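Local coordinates for nitronate monooxygenase family protein (Pseudomonas aeruginosa, PDB 4QIT) that uses FMN and molecular oxygen for the oxidative denitrification of alkyl nitronates, with propionate 3-nitronate as its best and presumed physiological substrate, at residues V74-H79 with A134-H139; R110-Y115 with V308-K313. The protein carries 1 engineered substitution. All coordinates share one frame; numbering follows the deposited sequence.

Overall arrangement
Contact 1 lies in the parallel sheet of the TIM barrel, where strands 72-77 and 135-139 run side by side next to the flavin. Contact 2 lies farther out, between the loop that follows helix 86-101 and the start of helix 307-320; the two centres are about 21 Å apart. Along the chain the segments alternate: 74-79, 110-115, 134-139, then 308-313. The loop holding 110-115 therefore belongs to the connection between the two strands of contact 1. The contacts touch directly, with a probable hydrogen bond between His79 NE2 and Tyr115 O and packing of Phe77 on Tyr115; contact 2 thus adjoins the Phe77 side of the pocket and extends outward from it.

Contact 1. Residues V74-H79 with A134-H139; sequences VNLFCH and AAVSFH. With FMN (flavin mononucleotide), chain C; NIE (nitroethane), chain D.
Asn75 and His139 share one water with the flavin: it accepts from Asn75 ND2 at 3.1 Å, donates to FMN O2, and is also hydrogen-bonded to His139 ND1. This bridge lies where two neighbouring parallel strands of the TIM barrel, 72-77 and 135-139, reach the cofactor, their short axes 26° apart. The backbone seam is regular. Val74 N donates to Ala135 O, Ser137 N to Val74 O, Leu76 N to Ser137 O and His139 N to Leu76 O.

Alternation along the strands sorts the side chains. Asn75, Phe77, Ser137 and His139 share one face of the sheet, and three of them meet ligand. With CG anti to the backbone N (chi1 179°), the Asn75 amide extends toward the flavin and serves it directly by OD1, which accepts a bent bond from FMN N3 at 3.1 Å, and through the water by ND2. The His139 ring lies with FMN C2 3.6 Å above one face, offset toward the rim, while its NE2 is hydrogen-bonded to Ser189 O, which fixes the imidazole from its other nitrogen. Phe77 lies alongside His139, pointing the same way; its CE1 edge meets FMN N3 in the ring plane at 3.2 Å, and its CZ reaches nitroethane C1, also at 3.2 Å. One phenyl ring thus touches cofactor and ligand together.

Val74, Leu76, Val136 and Phe138 occupy the other face, where Leu76 CD1 packs on Val136 CG1 at 3.9 Å and both residues rest on Leu128 of helix 124-131. Past the strand end, Cys78 CB sits near the Phe138 ring, with SG oblique to it. There the last link of the seam is also its shortest, Cys78 N donating to His139 O at 2.7 Å, nearly along the C=O axis.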
# COMPACT_ATOMS: atom_id res chain seq x y z
N VAL A 74 -26.00 5.95 2.77
CA VAL A 74 -26.44 4.64 3.25
C VAL A 74 -25.71 3.56 2.46
O VAL A 74 -25.79 3.54 1.23
CB VAL A 74 -27.96 4.47 3.13
CG1 VAL A 74 -28.38 3.07 3.55
CG2 VAL A 74 -28.66 5.52 3.99
N ASN A 75 -25.00 2.69 3.16
CA ASN A 75 -24.10 1.73 2.51
C ASN A 75 -24.61 0.30 2.57
O ASN A 75 -25.09 -0.16 3.62
CB ASN A 75 -22.72 1.84 3.14
CG ASN A 75 -21.71 0.88 2.56
OD1 ASN A 75 -21.50 -0.21 3.09
ND2 ASN A 75 -21.06 1.29 1.47
N LEU A 76 -24.49 -0.41 1.45
CA LEU A 76 -24.87 -1.82 1.37
C LEU A 76 -23.76 -2.65 0.74
O LEU A 76 -23.13 -2.24 -0.24
CB LEU A 76 -26.17 -1.99 0.56
CG LEU A 76 -27.40 -1.31 1.18
CD1 LEU A 76 -27.58 0.11 0.64
CD2 LEU A 76 -28.67 -2.14 0.97
N PHE A 77 -23.54 -3.83 1.30
CA PHE A 77 -22.60 -4.78 0.69
C PHE A 77 -23.23 -5.37 -0.56
O PHE A 77 -24.42 -5.67 -0.59
CB PHE A 77 -22.26 -5.90 1.66
CG PHE A 77 -21.53 -5.45 2.90
CD1 PHE A 77 -21.11 -4.14 3.06
CD2 PHE A 77 -21.26 -6.36 3.91
CE1 PHE A 77 -20.46 -3.74 4.21
CE2 PHE A 77 -20.60 -5.98 5.06
CZ PHE A 77 -20.20 -4.66 5.21
N CYS A 78 -22.41 -5.55 -1.59
CA CYS A 78 -22.87 -6.04 -2.89
C CYS A 78 -21.93 -7.15 -3.35
O CYS A 78 -21.53 -7.22 -4.52
CB CYS A 78 -22.87 -4.88 -3.89
SG CYS A 78 -23.89 -5.15 -5.36
N HIS A 79 -21.55 -8.00 -2.41
CA HIS A 79 -20.71 -9.16 -2.70
C HIS A 79 -21.47 -10.21 -3.51
O HIS A 79 -22.70 -10.18 -3.60
CB HIS A 79 -20.21 -9.77 -1.39
CG HIS A 79 -21.30 -10.03 -0.39
ND1 HIS A 79 -21.93 -9.01 0.30
CD2 HIS A 79 -21.85 -11.18 0.05
CE1 HIS A 79 -22.83 -9.54 1.11
NE2 HIS A 79 -22.81 -10.85 0.98
N ALA A 134 -29.83 10.77 0.48
CA ALA A 134 -29.12 11.54 -0.53
C ALA A 134 -28.10 10.71 -1.29
O ALA A 134 -27.90 10.91 -2.50
CB ALA A 134 -28.45 12.75 0.11
N ALA A 135 -27.44 9.78 -0.60
CA ALA A 135 -26.46 8.92 -1.25
C ALA A 135 -26.62 7.47 -0.84
O ALA A 135 -26.93 7.16 0.32
CB ALA A 135 -25.05 9.40 -0.96
N VAL A 136 -26.43 6.57 -1.80
CA VAL A 136 -26.35 5.14 -1.52
C VAL A 136 -25.02 4.63 -2.05
O VAL A 136 -24.65 4.91 -3.19
CB VAL A 136 -27.52 4.36 -2.15
CG1 VAL A 136 -27.29 2.84 -2.06
CG2 VAL A 136 -28.84 4.75 -1.49
N SER A 137 -24.28 3.90 -1.21
CA SER A 137 -22.97 3.38 -1.60
C SER A 137 -22.94 1.86 -1.56
O SER A 137 -23.68 1.23 -0.79
CB SER A 137 -21.89 3.95 -0.67
OG SER A 137 -21.65 5.31 -0.94
N PHE A 138 -22.07 1.27 -2.37
CA PHE A 138 -21.94 -0.18 -2.46
C PHE A 138 -20.50 -0.62 -2.30
O PHE A 138 -19.57 0.05 -2.79
CB PHE A 138 -22.49 -0.68 -3.80
CG PHE A 138 -23.95 -0.41 -3.97
CD1 PHE A 138 -24.89 -1.22 -3.35
CD2 PHE A 138 -24.40 0.67 -4.73
CE1 PHE A 138 -26.26 -0.98 -3.48
CE2 PHE A 138 -25.77 0.92 -4.88
CZ PHE A 138 -26.69 0.10 -4.25
N HIS A 139 -20.32 -1.74 -1.61
CA HIS A 139 -19.01 -2.31 -1.31
C HIS A 139 -18.98 -3.74 -1.84
O HIS A 139 -19.97 -4.45 -1.74
CB HIS A 139 -18.78 -2.35 0.20
CG HIS A 139 -17.34 -2.34 0.60
ND1 HIS A 139 -16.48 -1.32 0.26
CD2 HIS A 139 -16.61 -3.23 1.32
CE1 HIS A 139 -15.28 -1.57 0.75
NE2 HIS A 139 -15.33 -2.73 1.39
N1 FMN C . -16.71 -0.02 4.07
C2 FMN C . -17.96 -0.43 3.63
O2 FMN C . -18.24 -0.32 2.45
N3 FMN C . -18.89 -0.93 4.51
C4 FMN C . -18.56 -1.05 5.84
O4 FMN C . -19.35 -1.50 6.66
C4A FMN C . -17.31 -0.65 6.28
N5 FMN C . -17.01 -0.78 7.61
C5A FMN C . -15.78 -0.37 8.09
C6 FMN C . -15.53 -0.52 9.45
C7 FMN C . -14.33 -0.11 9.98
C7M FMN C . -14.14 -0.28 11.46
C8 FMN C . -13.34 0.42 9.14
C8M FMN C . -12.02 0.84 9.71
C9 FMN C . -13.60 0.55 7.77
C9A FMN C . -14.83 0.16 7.23
N10 FMN C . -15.12 0.29 5.87
C10 FMN C . -16.37 -0.12 5.40
C1' FMN C . -14.09 0.84 4.92
C2' FMN C . -14.22 2.33 4.69
O2' FMN C . -15.31 2.58 3.84
C3' FMN C . -12.98 2.90 4.02
O3' FMN C . -12.55 2.10 2.93
C4' FMN C . -11.87 2.90 5.05
O4' FMN C . -12.40 3.20 6.32
C5' FMN C . -10.86 3.97 4.67
O5' FMN C . -9.71 3.65 5.40
P FMN C . -9.30 4.47 6.70
O1P FMN C . -9.93 5.84 6.66
O2P FMN C . -7.80 4.50 6.73
O3P FMN C . -9.86 3.69 7.85
N3 NIE D . -15.67 -3.97 7.72
C1 NIE D . -17.09 -4.89 6.05
C2 NIE D . -16.99 -4.45 7.49
O4 NIE D . -15.17 -3.20 6.90
O5 NIE D . -14.86 -4.65 8.57
O HOH W 1 -18.45 0.84 -0.22

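Contact 2. Residues R110-Y115 with V308-K313; sequences RLKNIY and VYDATK
Asp310 carries CG anti to its backbone N (chi1 -168°), which brings its carboxylate off helix 307-320 to the loop residues Leu111, Lys112 and Ile114. Ile114 in turn has CG1 between its backbone N and carbonyl carbon (chi1 56°), leaving CG2 anti to the carbonyl; that methyl packs against Asp310 OD1 at 3.3 Å. The result is a loop-to-helix contact on the outer part of the TIM-barrel enzyme.

Its one direct hydrogen bond runs from Lys112 N to Asp310 OD2, 2.7 Å long, with the donor 36° out of the carboxylate plane. Next to this bond, Leu111 turns its two methyls onto the helix: CD2 meets Ala311 CB at 3.7 Å, and CD1 lies only slightly farther off. Leu93 of helix 86-101 touches both residues, so two helices and the loop close together there.

Farther along the loop, Ile114 CD1 reaches across to the helix backbone at Asp310 N and to Lys313 CD. Beyond it the two tyrosines cross obliquely. Tyr115 brings its hydroxyl to the edge of the Tyr309 ring, with OH 3.2 Å from CE2 and near the ring plane, while CG of Lys313 stands over the centre of one face of that ring. The nearest atoms of the Tyr115 side chain and the bound nitroethane are about 6 Å apart, and Tyr115 packs on Phe77, which touches that ligand: a second-shell place.

A water donates to Asp310 OD2 at 2.6 Å and to Arg110 O, and accepts from Lys112 NZ. OD2 therefore takes one N-H and one O-H donor, with Lys112 NZ 4.8 Å from Asp310 OD2 and bridged to it by the water, a setting that would favour the ionised carboxylate and link the opposite charges through solvent.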
# COMPACT_ATOMS: atom_id res chain seq x y z
N ARG A 110 -24.50 -24.73 13.42
CA ARG A 110 -24.56 -24.46 11.99
C ARG A 110 -24.24 -22.99 11.75
O ARG A 110 -24.34 -22.17 12.67
CB ARG A 110 -25.95 -24.79 11.43
CG ARG A 110 -27.09 -23.95 11.99
CD ARG A 110 -28.45 -24.60 11.69
NE ARG A 110 -29.56 -23.76 12.14
CZ ARG A 110 -30.22 -22.90 11.37
NH1 ARG A 110 -29.92 -22.77 10.09
NH2 ARG A 110 -31.21 -22.18 11.88
N LEU A 111 -23.85 -22.67 10.53
CA LEU A 111 -23.53 -21.29 10.16
C LEU A 111 -24.59 -20.76 9.21
O LEU A 111 -25.23 -21.53 8.49
CB LEU A 111 -22.15 -21.22 9.51
CG LEU A 111 -21.00 -21.66 10.39
CD1 LEU A 111 -19.68 -21.46 9.66
CD2 LEU A 111 -21.01 -20.89 11.71
N LYS A 112 -24.77 -19.45 9.23
CA LYS A 112 -25.82 -18.79 8.46
C LYS A 112 -25.26 -17.68 7.58
O LYS A 112 -24.18 -17.13 7.84
CB LYS A 112 -26.87 -18.20 9.41
CG LYS A 112 -27.49 -19.21 10.39
CD LYS A 112 -28.49 -18.49 11.30
CE LYS A 112 -28.99 -19.39 12.41
NZ LYS A 112 -27.94 -19.63 13.43
N ASN A 113 -26.02 -17.34 6.55
CA ASN A 113 -25.68 -16.26 5.63
C ASN A 113 -26.06 -14.93 6.26
O ASN A 113 -27.08 -14.32 5.91
CB ASN A 113 -26.41 -16.47 4.31
CG ASN A 113 -25.95 -15.54 3.24
OD1 ASN A 113 -24.95 -14.84 3.40
ND2 ASN A 113 -26.66 -15.53 2.11
N ILE A 114 -25.24 -14.45 7.19
CA ILE A 114 -25.65 -13.35 8.06
C ILE A 114 -25.70 -11.99 7.38
O ILE A 114 -26.40 -11.08 7.84
CB ILE A 114 -24.77 -13.26 9.31
CG1 ILE A 114 -23.30 -13.12 8.91
CG2 ILE A 114 -24.97 -14.48 10.18
CD1 ILE A 114 -22.41 -12.65 10.07
N TYR A 115 -24.95 -11.83 6.30
CA TYR A 115 -24.94 -10.57 5.56
C TYR A 115 -25.47 -10.81 4.16
O TYR A 115 -24.71 -11.22 3.27
CB TYR A 115 -23.52 -9.99 5.47
CG TYR A 115 -22.92 -9.52 6.77
CD1 TYR A 115 -23.70 -9.26 7.88
CD2 TYR A 115 -21.55 -9.31 6.87
CE1 TYR A 115 -23.13 -8.82 9.08
CE2 TYR A 115 -20.97 -8.87 8.05
CZ TYR A 115 -21.77 -8.62 9.15
OH TYR A 115 -21.19 -8.19 10.33
N VAL A 308 -18.04 -17.54 7.35
CA VAL A 308 -16.90 -17.48 8.26
C VAL A 308 -17.13 -16.46 9.37
O VAL A 308 -16.86 -16.74 10.54
CB VAL A 308 -15.59 -17.16 7.51
CG1 VAL A 308 -14.42 -17.04 8.49
CG2 VAL A 308 -15.31 -18.23 6.48
N TYR A 309 -17.63 -15.28 9.02
CA TYR A 309 -17.89 -14.26 10.04
C TYR A 309 -18.94 -14.69 11.06
O TYR A 309 -18.86 -14.32 12.22
CB TYR A 309 -18.23 -12.90 9.41
CG TYR A 309 -17.92 -11.73 10.34
CD1 TYR A 309 -16.78 -11.75 11.13
CD2 TYR A 309 -18.75 -10.63 10.41
CE1 TYR A 309 -16.47 -10.70 11.98
CE2 TYR A 309 -18.44 -9.56 11.27
CZ TYR A 309 -17.30 -9.61 12.04
OH TYR A 309 -16.97 -8.57 12.89
N ASP A 310 -19.92 -15.49 10.63
CA ASP A 310 -20.91 -16.02 11.56
C ASP A 310 -20.23 -16.89 12.62
O ASP A 310 -20.55 -16.79 13.80
CB ASP A 310 -21.97 -16.81 10.79
CG ASP A 310 -23.19 -17.14 11.63
OD1 ASP A 310 -23.58 -16.31 12.48
OD2 ASP A 310 -23.77 -18.24 11.45
N ALA A 311 -19.27 -17.70 12.20
CA ALA A 311 -18.53 -18.53 13.14
C ALA A 311 -17.70 -17.66 14.09
O ALA A 311 -17.70 -17.86 15.31
CB ALA A 311 -17.63 -19.54 12.39
N THR A 312 -17.02 -16.67 13.53
CA THR A 312 -16.19 -15.78 14.32
C THR A 312 -17.03 -15.00 15.33
O THR A 312 -16.62 -14.84 16.48
CB THR A 312 -15.42 -14.82 13.40
OG1 THR A 312 -14.50 -15.59 12.61
CG2 THR A 312 -14.64 -13.78 14.20
N LYS A 313 -18.20 -14.52 14.91
CA LYS A 313 -19.09 -13.79 15.83
C LYS A 313 -19.49 -14.65 17.02
O LYS A 313 -19.53 -14.18 18.16
CB LYS A 313 -20.31 -13.24 15.10
CG LYS A 313 -20.02 -12.00 14.30
CD LYS A 313 -21.29 -11.45 13.66
CE LYS A 313 -21.33 -9.94 13.68
NZ LYS A 313 -22.74 -9.45 13.62
O HOH W 2 -24.99 -19.55 13.31